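Local structure of putative RnfG subunit of electron transport complex (3DCZ) at residues A[33-38]-A[140-145]; A[74-79]-A[84-89]; A[102-107]-A[196-201]. The protein is probably the FMN-carrying G subunit of the membrane-bound Rnf complex, which couples electron transfer to the translocation of ions across the membrane. One frame throughout, in Å; residues are numbered along the deposited sequence.

Contact 1: A[33-38]-A[140-145]; sequences KDPLTG and RFFPVP
Pro-35 meets Phe-142 and Pro-143 in a small apolar contact, with 140 Å² buried in all, where the loop between helices 22-31 and 44-54 comes against the loop between strand 110-120 and helix 146-151. The CB atom of Pro-35 comes up to the rim of the Phe-142 ring, near its plane, and lies 3.7 Å from CD1 of Phe-142, with CE1 almost as close. The ring is thus met at its edge and not over a face. Its CG sits between the backbone N and the carbonyl carbon (chi1 60°), which turns the ring off the backbone of 140-145 and places its CD1-CE1 side beside Pro-35. The second apolar touch joins the two prolines: CG of Pro-35 stands 3.9 Å from CG of Pro-143, and the pyrrolidine rings cross obliquely. Leu-36 adds a looser touch through CD2, 4.4 Å from CG of Pro-143. A cis peptide bond bends the chain between Phe-142 and Pro-143, the two residues that receive Pro-35.

No hydrogen bond crosses the contact; the polar bonds lie within 33-38 or run from 140-145 to its surroundings. OD1 of Asp-34 accepts from Leu-36 N at 2.8 Å, an Asx turn, and from Thr-37 N, a longer bond that arrives from above the carboxylate plane and makes the Asx motif. With the backbone bond from Gly-38 N to Asp-34 O, these hold residues 34-38 together. The carbonyl O of Phe-142 accepts from Lys-170, and the ring of Phe-142 packs on Ser-115 and Val-116 of strand 110-120, while Pro-35 touches Asn-114 of that strand.

With no directional bond across it, the contact rests on the fit of carbon surfaces, beside a turn held by its own polar bonds.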
ATOM      1  N   LYS A  33       4.615   9.710   2.609  1.00 14.70           N
ATOM      2  CA  LYS A  33       5.444  10.076   3.773  1.00 14.28           C
ATOM      3  C   LYS A  33       6.214   8.845   4.227  1.00 13.77           C
ATOM      4  O   LYS A  33       5.687   7.694   4.249  1.00 13.60           O
ATOM      5  CB  LYS A  33       4.578  10.632   4.910  1.00 13.97           C
ATOM      6  CG  LYS A  33       3.816  11.922   4.539  1.00 15.00           C
ATOM      7  CD  LYS A  33       3.122  12.523   5.756  1.00 20.70           C
ATOM      8  CE  LYS A  33       2.440  13.825   5.424  1.00 33.90           C
ATOM      9  NZ  LYS A  33       1.634  14.320   6.582  1.00 34.39           N
ATOM     10  N   ASP A  34       7.462   9.058   4.623  1.00 13.65           N
ATOM     11  CA  ASP A  34       8.292   8.002   5.143  1.00 14.07           C
ATOM     12  C   ASP A  34       7.744   7.540   6.490  1.00 12.69           C
ATOM     13  O   ASP A  34       7.527   8.369   7.393  1.00 13.53           O
ATOM     14  CB  ASP A  34       9.697   8.546   5.270  1.00 15.72           C
ATOM     15  CG  ASP A  34      10.713   7.524   5.680  1.00 19.63           C
ATOM     16  OD1 ASP A  34      10.531   6.801   6.661  1.00 18.60           O
ATOM     17  OD2 ASP A  34      11.791   7.515   5.053  1.00 28.98           O
ATOM     18  N   PRO A  35       7.473   6.232   6.634  1.00 13.12           N
ATOM     19  CA  PRO A  35       6.834   5.772   7.870  1.00 13.52           C
ATOM     20  C   PRO A  35       7.772   5.775   9.089  1.00 13.70           C
ATOM     21  O   PRO A  35       7.310   5.648  10.226  1.00 15.79           O
ATOM     22  CB  PRO A  35       6.390   4.349   7.532  1.00 17.71           C
ATOM     23  CG  PRO A  35       7.401   3.898   6.559  1.00 14.71           C
ATOM     24  CD  PRO A  35       7.717   5.097   5.713  1.00 15.48           C
ATOM     25  N   LEU A  36       9.075   5.885   8.837  1.00 13.99           N
ATOM     26  CA  LEU A  36      10.064   5.936   9.907  1.00 13.09           C
ATOM     27  C   LEU A  36      10.403   7.362  10.347  1.00 12.39           C
ATOM     28  O   LEU A  36      10.590   7.591  11.535  1.00 13.29           O
ATOM     29  CB  LEU A  36      11.326   5.196   9.495  1.00 16.19           C
ATOM     30  CG  LEU A  36      11.160   3.717   9.108  1.00 19.47           C
ATOM     31  CD1 LEU A  36      12.582   3.121   8.916  1.00 25.77           C
ATOM     32  CD2 LEU A  36      10.363   2.967  10.142  1.00 23.20           C
ATOM     33  N   THR A  37      10.504   8.304   9.405  1.00 11.80           N
ATOM     34  CA  THR A  37      10.838   9.711   9.713  1.00 11.59           C
ATOM     35  C   THR A  37       9.596  10.602   9.824  1.00 11.69           C
ATOM     36  O   THR A  37       9.669  11.660  10.426  1.00 13.09           O
ATOM     37  CB  THR A  37      11.751  10.315   8.636  1.00 14.85           C
ATOM     38  OG1 THR A  37      10.997  10.550   7.444  1.00 14.29           O
ATOM     39  CG2 THR A  37      12.965   9.411   8.341  1.00 16.95           C
ATOM     40  N   GLY A  38       8.495  10.213   9.168  1.00 12.79           N
ATOM     41  CA  GLY A  38       7.277  11.031   9.090  1.00 13.12           C
ATOM     42  C   GLY A  38       7.299  12.140   8.049  1.00 14.88           C
ATOM     43  O   GLY A  38       6.351  12.939   7.948  1.00 16.55           O
ATOM     44  N   ARG A 140       0.188  -1.115  11.560  1.00 16.76           N
ATOM     45  CA  ARG A 140       0.615  -2.511  11.686  1.00 16.66           C
ATOM     46  C   ARG A 140       0.957  -3.112  10.314  1.00 17.83           C
ATOM     47  O   ARG A 140       1.657  -4.129  10.254  1.00 17.27           O
ATOM     48  CB  ARG A 140      -0.469  -3.370  12.363  1.00 17.82           C
ATOM     49  CG  ARG A 140      -0.811  -2.976  13.799  1.00 23.59           C
ATOM     50  CD  ARG A 140       0.375  -3.180  14.696  1.00 22.05           C
ATOM     51  NE  ARG A 140       0.080  -2.974  16.123  1.00 25.16           N
ATOM     52  CZ  ARG A 140      -0.386  -3.900  16.960  1.00 25.16           C
ATOM     53  NH1 ARG A 140      -0.672  -5.125  16.560  1.00 24.35           N
ATOM     54  NH2 ARG A 140      -0.581  -3.579  18.230  1.00 25.27           N
ATOM     55  N   PHE A 141       0.490  -2.461   9.247  1.00 16.76           N
ATOM     56  CA  PHE A 141       0.610  -3.000   7.877  1.00 14.15           C
ATOM     57  C   PHE A 141       1.865  -2.516   7.118  1.00 15.83           C
ATOM     58  O   PHE A 141       2.125  -2.968   6.001  1.00 15.70           O
ATOM     59  CB  PHE A 141      -0.625  -2.628   7.049  1.00 14.88           C
ATOM     60  CG  PHE A 141      -1.882  -3.319   7.467  1.00 17.93           C
ATOM     61  CD1 PHE A 141      -2.551  -2.919   8.615  1.00 21.07           C
ATOM     62  CD2 PHE A 141      -2.402  -4.356   6.734  1.00 17.49           C
ATOM     63  CE1 PHE A 141      -3.739  -3.534   9.007  1.00 24.09           C
ATOM     64  CE2 PHE A 141      -3.572  -4.978   7.127  1.00 18.12           C
ATOM     65  CZ  PHE A 141      -4.234  -4.567   8.248  1.00 19.17           C
ATOM     66  N   PHE A 142       2.622  -1.574   7.671  1.00 15.20           N
ATOM     67  CA  PHE A 142       3.781  -1.028   6.962  1.00 13.02           C
ATOM     68  C   PHE A 142       4.822  -0.446   7.895  1.00 15.72           C
ATOM     69  O   PHE A 142       4.506  -0.110   9.035  1.00 15.99           O
ATOM     70  CB  PHE A 142       3.329   0.064   6.006  1.00 13.10           C
ATOM     71  CG  PHE A 142       2.655   1.207   6.690  1.00 13.83           C
ATOM     72  CD1 PHE A 142       3.372   2.294   7.155  1.00 15.45           C
ATOM     73  CD2 PHE A 142       1.286   1.235   6.796  1.00 13.41           C
ATOM     74  CE1 PHE A 142       2.704   3.372   7.733  1.00 14.31           C
ATOM     75  CE2 PHE A 142       0.640   2.293   7.375  1.00 13.84           C
ATOM     76  CZ  PHE A 142       1.348   3.364   7.833  1.00 13.52           C
ATOM     77  N   PRO A 143       6.063  -0.318   7.423  1.00 13.35           N
ATOM     78  CA  PRO A 143       6.586  -0.735   6.134  1.00 14.84           C
ATOM     79  C   PRO A 143       6.869  -2.255   6.147  1.00 15.06           C
ATOM     80  O   PRO A 143       6.984  -2.862   7.230  1.00 15.17           O
ATOM     81  CB  PRO A 143       7.872   0.078   6.008  1.00 17.36           C
ATOM     82  CG  PRO A 143       8.343   0.240   7.394  1.00 16.14           C
ATOM     83  CD  PRO A 143       7.125   0.254   8.266  1.00 16.05           C
ATOM     84  N   VAL A 144       7.027  -2.837   4.958  1.00 13.03           N
ATOM     85  CA  VAL A 144       7.416  -4.237   4.808  1.00 13.39           C
ATOM     86  C   VAL A 144       8.550  -4.301   3.794  1.00 13.87           C
ATOM     87  O   VAL A 144       8.437  -3.748   2.681  1.00 12.91           O
ATOM     88  CB  VAL A 144       6.226  -5.130   4.371  1.00 11.60           C
ATOM     89  CG1 VAL A 144       6.709  -6.573   4.087  1.00 14.80           C
ATOM     90  CG2 VAL A 144       5.054  -5.129   5.452  1.00 13.50           C
ATOM     91  N   PRO A 145       9.665  -4.962   4.153  1.00 12.23           N
ATOM     92  CA  PRO A 145      10.801  -5.001   3.238  1.00 14.20           C
ATOM     93  C   PRO A 145      10.552  -5.996   2.083  1.00 13.99           C
ATOM     94  O   PRO A 145       9.589  -6.759   2.091  1.00 14.54           O
ATOM     95  CB  PRO A 145      11.946  -5.433   4.141  1.00 16.94           C
ATOM     96  CG  PRO A 145      11.302  -6.220   5.235  1.00 16.92           C
ATOM     97  CD  PRO A 145       9.921  -5.691   5.410  1.00 14.71           C
TER

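Contact 2: A[74-79]-A[84-89]. With ACT (acetate ion), chain D.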
ATOM      1  N   TYR A  74       0.307   5.792 -10.290  1.00 13.00           N
ATOM      2  CA  TYR A  74       0.998   7.061 -10.093  1.00 13.50           C
ATOM      3  C   TYR A  74       2.469   6.785  -9.802  1.00 14.73           C
ATOM      4  O   TYR A  74       2.789   5.957  -8.939  1.00 13.82           O
ATOM      5  CB  TYR A  74       0.409   7.820  -8.901  1.00 14.70           C
ATOM      6  CG  TYR A  74      -1.044   8.154  -9.084  1.00 14.04           C
ATOM      7  CD1 TYR A  74      -1.447   9.199  -9.903  1.00 16.81           C
ATOM      8  CD2 TYR A  74      -2.018   7.422  -8.437  1.00 17.24           C
ATOM      9  CE1 TYR A  74      -2.806   9.517 -10.058  1.00 14.29           C
ATOM     10  CE2 TYR A  74      -3.370   7.716  -8.591  1.00 13.99           C
ATOM     11  CZ  TYR A  74      -3.768   8.770  -9.393  1.00 13.35           C
ATOM     12  OH  TYR A  74      -5.121   9.098  -9.596  1.00 16.84           O
ATOM     13  N   GLU A  75       3.348   7.480 -10.520  1.00 13.20           N
ATOM     14  CA  GLU A  75       4.787   7.311 -10.398  1.00 13.02           C
ATOM     15  C   GLU A  75       5.443   8.537  -9.820  1.00 14.99           C
ATOM     16  O   GLU A  75       5.075   9.668 -10.172  1.00 12.75           O
ATOM     17  CB  GLU A  75       5.384   7.135 -11.765  1.00 13.07           C
ATOM     18  CG  GLU A  75       4.875   5.917 -12.516  1.00 15.40           C
ATOM     19  CD  GLU A  75       5.609   5.731 -13.822  1.00 19.27           C
ATOM     20  OE1 GLU A  75       6.696   5.134 -13.786  1.00 18.13           O
ATOM     21  OE2 GLU A  75       5.139   6.203 -14.866  1.00 19.09           O
ATOM     22  N   PHE A  76       6.425   8.306  -8.961  1.00 13.29           N
ATOM     23  CA  PHE A  76       7.149   9.392  -8.303  1.00 13.15           C
ATOM     24  C   PHE A  76       8.614   9.008  -8.205  1.00 15.45           C
ATOM     25  O   PHE A  76       8.978   7.836  -8.368  1.00 14.07           O
ATOM     26  CB  PHE A  76       6.595   9.682  -6.896  1.00 13.26           C
ATOM     27  CG  PHE A  76       5.122   9.902  -6.853  1.00 11.95           C
ATOM     28  CD1 PHE A  76       4.257   8.823  -6.740  1.00 13.81           C
ATOM     29  CD2 PHE A  76       4.589  11.174  -6.952  1.00 13.22           C
ATOM     30  CE1 PHE A  76       2.869   9.016  -6.710  1.00 16.07           C
ATOM     31  CE2 PHE A  76       3.203  11.372  -6.942  1.00 15.09           C
ATOM     32  CZ  PHE A  76       2.351  10.289  -6.820  1.00 13.64           C
ATOM     33  N   VAL A  77       9.431  10.025  -7.954  1.00 14.07           N
ATOM     34  CA  VAL A  77      10.838   9.862  -7.571  1.00 12.52           C
ATOM     35  C   VAL A  77      11.011  10.520  -6.211  1.00 13.34           C
ATOM     36  O   VAL A  77      10.695  11.711  -6.029  1.00 13.76           O
ATOM     37  CB  VAL A  77      11.810  10.486  -8.601  1.00 13.92           C
ATOM     38  CG1 VAL A  77      13.276  10.254  -8.151  1.00 11.49           C
ATOM     39  CG2 VAL A  77      11.569   9.886  -9.990  1.00 14.09           C
ATOM     40  N   THR A  78      11.512   9.762  -5.261  1.00 12.97           N
ATOM     41  CA  THR A  78      11.691  10.305  -3.896  1.00 15.12           C
ATOM     42  C   THR A  78      12.835  11.323  -3.864  1.00 15.89           C
ATOM     43  O   THR A  78      13.643  11.414  -4.809  1.00 14.77           O
ATOM     44  CB  THR A  78      11.962   9.198  -2.873  1.00 16.48           C
ATOM     45  OG1 THR A  78      13.270   8.671  -3.104  1.00 16.37           O
ATOM     46  CG2 THR A  78      10.878   8.083  -2.914  1.00 17.44           C
ATOM     47  N   LYS A  79      12.924  12.102  -2.779  1.00 14.40           N
ATOM     48  CA  LYS A  79      13.963  13.113  -2.675  1.00 16.42           C
ATOM     49  C   LYS A  79      15.355  12.501  -2.696  1.00 15.59           C
ATOM     50  O   LYS A  79      16.304  13.176  -3.083  1.00 18.23           O
ATOM     51  CB  LYS A  79      13.765  13.982  -1.419  1.00 16.53           C
ATOM     52  CG  LYS A  79      12.586  14.901  -1.502  1.00 19.59           C
ATOM     53  CD  LYS A  79      12.214  15.450  -0.129  1.00 28.31           C
ATOM     54  CE  LYS A  79      10.964  16.303  -0.176  1.00 31.91           C
ATOM     55  NZ  LYS A  79      10.477  16.597   1.226  1.00 41.97           N
ATOM     56  N   ALA A  84       9.068   5.423  -6.753  1.00 14.89           N
ATOM     57  CA  ALA A  84       7.936   5.094  -5.904  1.00 12.34           C
ATOM     58  C   ALA A  84       6.701   4.960  -6.803  1.00 12.63           C
ATOM     59  O   ALA A  84       6.600   5.633  -7.816  1.00 13.95           O
ATOM     60  CB  ALA A  84       7.754   6.154  -4.859  1.00 14.85           C
ATOM     61  N   TYR A  85       5.786   4.073  -6.405  1.00 13.63           N
ATOM     62  CA  TYR A  85       4.570   3.784  -7.154  1.00 12.31           C
ATOM     63  C   TYR A  85       3.426   3.832  -6.178  1.00 13.07           C
ATOM     64  O   TYR A  85       3.530   3.226  -5.097  1.00 15.60           O
ATOM     65  CB  TYR A  85       4.684   2.388  -7.790  1.00 14.23           C
ATOM     66  CG  TYR A  85       5.790   2.373  -8.799  1.00 12.76           C
ATOM     67  CD1 TYR A  85       5.533   2.794 -10.117  1.00 17.10           C
ATOM     68  CD2 TYR A  85       7.085   2.085  -8.443  1.00 15.85           C
ATOM     69  CE1 TYR A  85       6.547   2.891 -11.037  1.00 16.18           C
ATOM     70  CE2 TYR A  85       8.103   2.149  -9.379  1.00 17.62           C
ATOM     71  CZ  TYR A  85       7.825   2.560 -10.678  1.00 15.28           C
ATOM     72  OH  TYR A  85       8.826   2.671 -11.608  1.00 18.11           O
ATOM     73  N   VAL A  86       2.353   4.532  -6.521  1.00 13.35           N
ATOM     74  CA  VAL A  86       1.144   4.525  -5.711  1.00 13.13           C
ATOM     75  C   VAL A  86       0.035   3.945  -6.556  1.00 14.75           C
ATOM     76  O   VAL A  86      -0.184   4.322  -7.697  1.00 15.16           O
ATOM     77  CB  VAL A  86       0.785   5.944  -5.171  1.00 14.76           C
ATOM     78  CG1 VAL A  86      -0.558   5.901  -4.450  1.00 14.84           C
ATOM     79  CG2 VAL A  86       1.922   6.472  -4.269  1.00 14.70           C
ATOM     80  N   LEU A  87      -0.650   2.984  -5.962  1.00 14.28           N
ATOM     81  CA  LEU A  87      -1.867   2.483  -6.596  0.50 14.00           C
ATOM     82  C   LEU A  87      -2.911   2.154  -5.554  1.00 16.39           C
ATOM     83  O   LEU A  87      -2.708   2.392  -4.364  1.00 14.55           O
ATOM     84  CB  LEU A  87      -1.550   1.317  -7.551  0.50 13.92           C
ATOM     85  CG  LEU A  87      -1.002   0.006  -6.979  0.50 10.64           C
ATOM     86  CD1 LEU A  87      -0.749  -0.994  -8.104  0.50 15.90           C
ATOM     87  CD2 LEU A  87       0.313   0.243  -6.207  0.50 12.95           C
ATOM     88  N   SER A  88      -4.063   1.683  -6.027  1.00 15.50           N
ATOM     89  CA  SER A  88      -5.177   1.389  -5.160  1.00 15.17           C
ATOM     90  C   SER A  88      -5.632  -0.060  -5.403  1.00 14.50           C
ATOM     91  O   SER A  88      -5.319  -0.689  -6.424  1.00 12.87           O
ATOM     92  CB  SER A  88      -6.297   2.382  -5.486  1.00 19.87           C
ATOM     93  OG  SER A  88      -5.946   3.670  -4.973  1.00 27.75           O
ATOM     94  N   GLY A  89      -6.434  -0.564  -4.481  1.00 15.08           N
ATOM     95  CA  GLY A  89      -6.940  -1.892  -4.613  1.00 14.00           C
ATOM     96  C   GLY A  89      -8.179  -2.169  -3.804  1.00 14.65           C
ATOM     97  O   GLY A  89      -8.552  -1.404  -2.894  1.00 15.20           O
TER
HETATM   98  C   ACT D   4      11.579   0.590 -11.666  1.00 30.92           C
HETATM   99  O   ACT D   4      11.167   1.589 -11.052  1.00 29.49           O
HETATM  100  OXT ACT D   4      12.825   0.539 -11.780  1.00 38.17           O
HETATM  101  CH3 ACT D   4      10.676  -0.474 -12.188  1.00 31.68           C
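Glu-75 and Tyr-85 lie side by side on one face of an antiparallel hairpin, pointing the same way, with the carboxylate and ring planes only 20° apart. OE1 of Glu-75 reaches CE1 of Tyr-85 at 3.6 Å, and the Glu-75 methylene CG runs along the same side of the ring. Both residues have CG beside the backbone N and anti to the carbonyl carbon, and the Glu-75 chain is extended beyond it, which keeps the two side chains alongside each other. The phenol points on to an acetate ion, probably from the crystallisation liquor: Tyr-85 OH donates to acetate O at 2.6 Å, and Asn-83 also binds this ion.

On the other face Phe-76 slants across Val-86. Its CE1 comes within 3.7 Å of CG2 of Val-86, the methyl that a chi1 of 174° sets anti to the carbonyl carbon and turns toward Phe-76. Tyr-74 is paired directly with Val-86 and Phe-76 with Ala-84. Each is a hydrogen-bonded pair; Val-86 N reaches Tyr-74 O at 2.8 Å, and Ala-84 N bonds to Phe-76 O at 2.9 Å. Glu-75 and Tyr-85 form the non-hydrogen-bonded pair between them, where CA of Tyr-85 also makes a CA-H...O contact with Tyr-74 O.

The Tyr-74, Phe-76 and Val-86 face is covered by Ile-28 of helix 22-31, and the Tyr-74 hydroxyl bonds to Gly-55 and Lys-24. Beyond Tyr-85 the opposite face meets Leu-202 of helix 188-206, and strand 98-107 continues the sheet beside 83-90.

Contact 3: A[102-107]-A[196-201]; sequences ACFIKT and NLMYRY
Phe-104 projects from the strand toward helix 196-201 and brings the far end of its ring against the backbone-proximal carbons of two successive helix residues. CE1 of Phe-104 lies 3.9 Å from CB of Met-198, and CE2 of the same ring lies 4.0 Å from CB of Tyr-199. The phenylalanine thus straddles the start of both side chains and crosses each at about a right angle.

A second apolar touch involves selenium. Met-198 is a selenomethionine; its chi1 of -81° and extended chi2 (180°) carry SE of Met-198 to 3.9 Å from CB of Ala-102, while the bend at chi3 turns only the terminal CE. No hydrogen bond links the segments: Phe-104 and Ala-102 bond through their backbones to Tyr-85 and Leu-87 of the neighbouring strand.

Neighbours complete the apolar layer: Leu-87 touches both Phe-104 and Met-198, and Leu-149 of helix 146-151 touches Phe-104 and Tyr-199. The axes of strand 102-107 and helix 196-201 cross at 41° and approach to 10.1 Å, a distance usual for a helix on a sheet. This is an alpha+beta arrangement, with helix 188-206 packed on the five-stranded antiparallel sheet.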
ATOM      1  N   ALA A 102      -1.838   2.399  -1.509  1.00 14.17           N
ATOM      2  CA  ALA A 102      -0.538   1.949  -1.024  1.00 12.88           C
ATOM      3  C   ALA A 102       0.578   2.483  -1.886  1.00 15.03           C
ATOM      4  O   ALA A 102       0.385   2.710  -3.068  1.00 13.73           O
ATOM      5  CB  ALA A 102      -0.473   0.427  -0.939  1.00 14.44           C
ATOM      6  N   CYS A 103       1.737   2.657  -1.268  1.00 13.28           N
ATOM      7  CA  CYS A 103       2.943   3.123  -1.926  1.00 13.69           C
ATOM      8  C   CYS A 103       4.008   2.029  -1.792  1.00 14.28           C
ATOM      9  O   CYS A 103       4.313   1.549  -0.698  1.00 13.45           O
ATOM     10  CB  CYS A 103       3.489   4.414  -1.268  1.00 15.10           C
ATOM     11  SG  CYS A 103       5.118   4.874  -1.924  1.00 15.49           S
ATOM     12  N   PHE A 104       4.557   1.634  -2.941  1.00 12.98           N
ATOM     13  CA  PHE A 104       5.637   0.675  -3.035  1.00 15.01           C
ATOM     14  C   PHE A 104       6.843   1.412  -3.594  1.00 15.57           C
ATOM     15  O   PHE A 104       6.724   2.223  -4.500  1.00 15.73           O
ATOM     16  CB  PHE A 104       5.288  -0.476  -3.985  1.00 15.57           C
ATOM     17  CG  PHE A 104       4.160  -1.330  -3.499  1.00 14.04           C
ATOM     18  CD1 PHE A 104       2.824  -0.980  -3.721  1.00 15.12           C
ATOM     19  CD2 PHE A 104       4.425  -2.516  -2.835  1.00 14.32           C
ATOM     20  CE1 PHE A 104       1.776  -1.763  -3.219  1.00 17.35           C
ATOM     21  CE2 PHE A 104       3.355  -3.338  -2.385  1.00 14.67           C
ATOM     22  CZ  PHE A 104       2.027  -2.939  -2.580  1.00 13.96           C
ATOM     23  N   ILE A 105       8.003   1.090  -3.080  1.00 13.19           N
ATOM     24  CA  ILE A 105       9.242   1.691  -3.544  1.00 13.31           C
ATOM     25  C   ILE A 105      10.135   0.612  -4.123  1.00 17.55           C
ATOM     26  O   ILE A 105      10.394  -0.419  -3.506  1.00 16.05           O
ATOM     27  CB  ILE A 105       9.940   2.466  -2.422  1.00 14.54           C
ATOM     28  CG1 ILE A 105       9.020   3.625  -1.995  1.00 18.03           C
ATOM     29  CG2 ILE A 105      11.331   2.973  -2.866  1.00 16.40           C
ATOM     30  CD1 ILE A 105       9.404   4.307  -0.705  1.00 26.06           C
ATOM     31  N   LYS A 106      10.664   0.896  -5.308  1.00 17.13           N
ATOM     32  CA  LYS A 106      11.477  -0.050  -6.027  1.00 20.88           C
ATOM     33  C   LYS A 106      12.811  -0.197  -5.346  1.00 21.09           C
ATOM     34  O   LYS A 106      13.506   0.781  -5.033  1.00 19.31           O
ATOM     35  CB  LYS A 106      11.689   0.385  -7.486  1.00 21.60           C
ATOM     36  CG  LYS A 106      12.472  -0.611  -8.313  1.00 29.93           C
ATOM     37  CD  LYS A 106      11.630  -1.815  -8.718  1.00 39.89           C
ATOM     38  CE  LYS A 106      12.533  -2.949  -9.247  1.00 43.92           C
ATOM     39  NZ  LYS A 106      12.120  -4.305  -8.788  1.00 41.67           N
ATOM     40  N   THR A 107      13.158  -1.474  -5.169  1.00 25.82           N
ATOM     41  CA  THR A 107      14.391  -1.952  -4.588  1.00 27.25           C
ATOM     42  C   THR A 107      15.146  -2.823  -5.605  1.00 25.49           C
ATOM     43  O   THR A 107      14.583  -3.292  -6.611  1.00 27.00           O
ATOM     44  CB  THR A 107      14.082  -2.841  -3.364  1.00 28.57           C
ATOM     45  OG1 THR A 107      12.983  -3.719  -3.683  1.00 24.65           O
ATOM     46  CG2 THR A 107      13.695  -1.966  -2.195  1.00 29.23           C
ATOM     47  N   ASN A 196      -1.423  -7.588  -1.517  1.00 14.18           N
ATOM     48  CA  ASN A 196      -0.777  -8.639  -2.251  1.00 12.12           C
ATOM     49  C   ASN A 196      -1.060  -8.552  -3.760  1.00 12.28           C
ATOM     50  O   ASN A 196      -0.201  -8.819  -4.591  1.00 14.29           O
ATOM     51  CB  ASN A 196      -1.211  -9.995  -1.718  1.00 12.58           C
ATOM     52  CG  ASN A 196      -0.503 -10.395  -0.443  1.00 13.39           C
ATOM     53  OD1 ASN A 196       0.656 -10.003  -0.209  1.00 17.39           O
ATOM     54  ND2 ASN A 196      -1.165 -11.222   0.356  1.00 15.71           N
ATOM     55  N   LEU A 197      -2.289  -8.200  -4.125  1.00 13.91           N
ATOM     56  CA  LEU A 197      -2.615  -8.027  -5.530  1.00 14.09           C
ATOM     57  C   LEU A 197      -1.896  -6.862  -6.176  1.00 13.27           C
ATOM     58  O   LEU A 197      -1.466  -6.944  -7.340  1.00 14.61           O
ATOM     59  CB  LEU A 197      -4.134  -7.903  -5.718  1.00 15.44           C
ATOM     60  CG  LEU A 197      -4.943  -9.167  -5.421  1.00 14.93           C
ATOM     61  CD1 LEU A 197      -6.428  -8.839  -5.544  1.00 19.62           C
ATOM     62  CD2 LEU A 197      -4.493 -10.259  -6.367  1.00 16.88           C
HETATM   63  N   MSE A 198      -1.806  -5.743  -5.459  1.00 14.63           N
HETATM   64  CA  MSE A 198      -1.102  -4.584  -5.979  1.00 12.94           C
HETATM   65  C   MSE A 198       0.369  -4.920  -6.240  1.00 13.84           C
HETATM   66  O   MSE A 198       0.938  -4.533  -7.249  1.00 15.24           O
HETATM   67  CB  MSE A 198      -1.246  -3.413  -4.993  1.00 13.60           C
HETATM   68  CG  MSE A 198      -2.556  -2.689  -5.132  1.00 15.73           C
HETATM   69 SE   MSE A 198      -2.603  -1.196  -3.814  0.75 16.85          SE
HETATM   70  CE  MSE A 198      -3.516  -2.291  -2.905  1.00 11.54           C
ATOM     71  N   TYR A 199       0.962  -5.677  -5.320  1.00 14.07           N
ATOM     72  CA  TYR A 199       2.341  -6.146  -5.500  1.00 14.84           C
ATOM     73  C   TYR A 199       2.466  -7.053  -6.725  1.00 13.62           C
ATOM     74  O   TYR A 199       3.379  -6.878  -7.543  1.00 15.18           O
ATOM     75  CB  TYR A 199       2.823  -6.835  -4.241  1.00 15.56           C
ATOM     76  CG  TYR A 199       4.206  -7.424  -4.362  1.00 14.92           C
ATOM     77  CD1 TYR A 199       5.356  -6.605  -4.358  1.00 15.51           C
ATOM     78  CD2 TYR A 199       4.384  -8.804  -4.457  1.00 15.29           C
ATOM     79  CE1 TYR A 199       6.631  -7.176  -4.465  1.00 17.70           C
ATOM     80  CE2 TYR A 199       5.656  -9.354  -4.570  1.00 14.23           C
ATOM     81  CZ  TYR A 199       6.766  -8.532  -4.564  1.00 15.19           C
ATOM     82  OH  TYR A 199       8.036  -9.119  -4.629  1.00 20.60           O
ATOM     83  N   ARG A 200       1.528  -7.992  -6.876  1.00 14.11           N
ATOM     84  CA  ARG A 200       1.513  -8.842  -8.049  1.00 13.61           C
ATOM     85  C   ARG A 200       1.493  -8.024  -9.319  1.00 15.99           C
ATOM     86  O   ARG A 200       2.253  -8.273 -10.240  1.00 16.72           O
ATOM     87  CB  ARG A 200       0.322  -9.748  -8.024  1.00 15.74           C
ATOM     88  CG  ARG A 200       0.539 -10.988  -7.261  1.00 26.12           C
ATOM     89  CD  ARG A 200      -0.686 -11.884  -7.423  1.00 26.42           C
ATOM     90  NE  ARG A 200      -0.963 -12.298  -8.798  1.00 23.88           N
ATOM     91  CZ  ARG A 200      -2.039 -13.005  -9.175  1.00 26.60           C
ATOM     92  NH1 ARG A 200      -2.992 -13.316  -8.303  1.00 28.97           N
ATOM     93  NH2 ARG A 200      -2.182 -13.384 -10.410  1.00 21.77           N
ATOM     94  N   TYR A 201       0.612  -7.042  -9.348  1.00 15.31           N
ATOM     95  CA  TYR A 201       0.481  -6.202 -10.537  1.00 14.35           C
ATOM     96  C   TYR A 201       1.769  -5.439 -10.825  1.00 14.95           C
ATOM     97  O   TYR A 201       2.247  -5.454 -11.937  1.00 15.86           O
ATOM     98  CB  TYR A 201      -0.709  -5.238 -10.354  1.00 14.35           C
ATOM     99  CG  TYR A 201      -0.875  -4.324 -11.545  1.00 13.87           C
ATOM    100  CD1 TYR A 201      -1.641  -4.721 -12.632  1.00 16.00           C
ATOM    101  CD2 TYR A 201      -0.215  -3.100 -11.612  1.00 16.61           C
ATOM    102  CE1 TYR A 201      -1.785  -3.919 -13.759  1.00 16.46           C
ATOM    103  CE2 TYR A 201      -0.377  -2.281 -12.746  1.00 18.41           C
ATOM    104  CZ  TYR A 201      -1.165  -2.712 -13.804  1.00 17.80           C
ATOM    105  OH  TYR A 201      -1.342  -1.932 -14.923  1.00 20.68           O
TER

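Contacts 2 and 3 share the five-stranded antiparallel sheet and have centres about 9 Å apart. They meet through strands 83-90 and 98-107, which are hydrogen-bonded neighbours there. Contact 1 lies apart, its centre about 14 Å from each of the others, and touches neither; its nearest atoms are about 8 Å from contact 2 and about 7 Å from contact 3. Along the chain, contact 2 closes before contact 3 opens and is nested within the loop that contact 1 closes, whereas contacts 1 and 3 interleave. Contact 1 alone of the three joins an N-terminal segment to the range of the FMN-binding family domain, in which both segments of contact 3 lie.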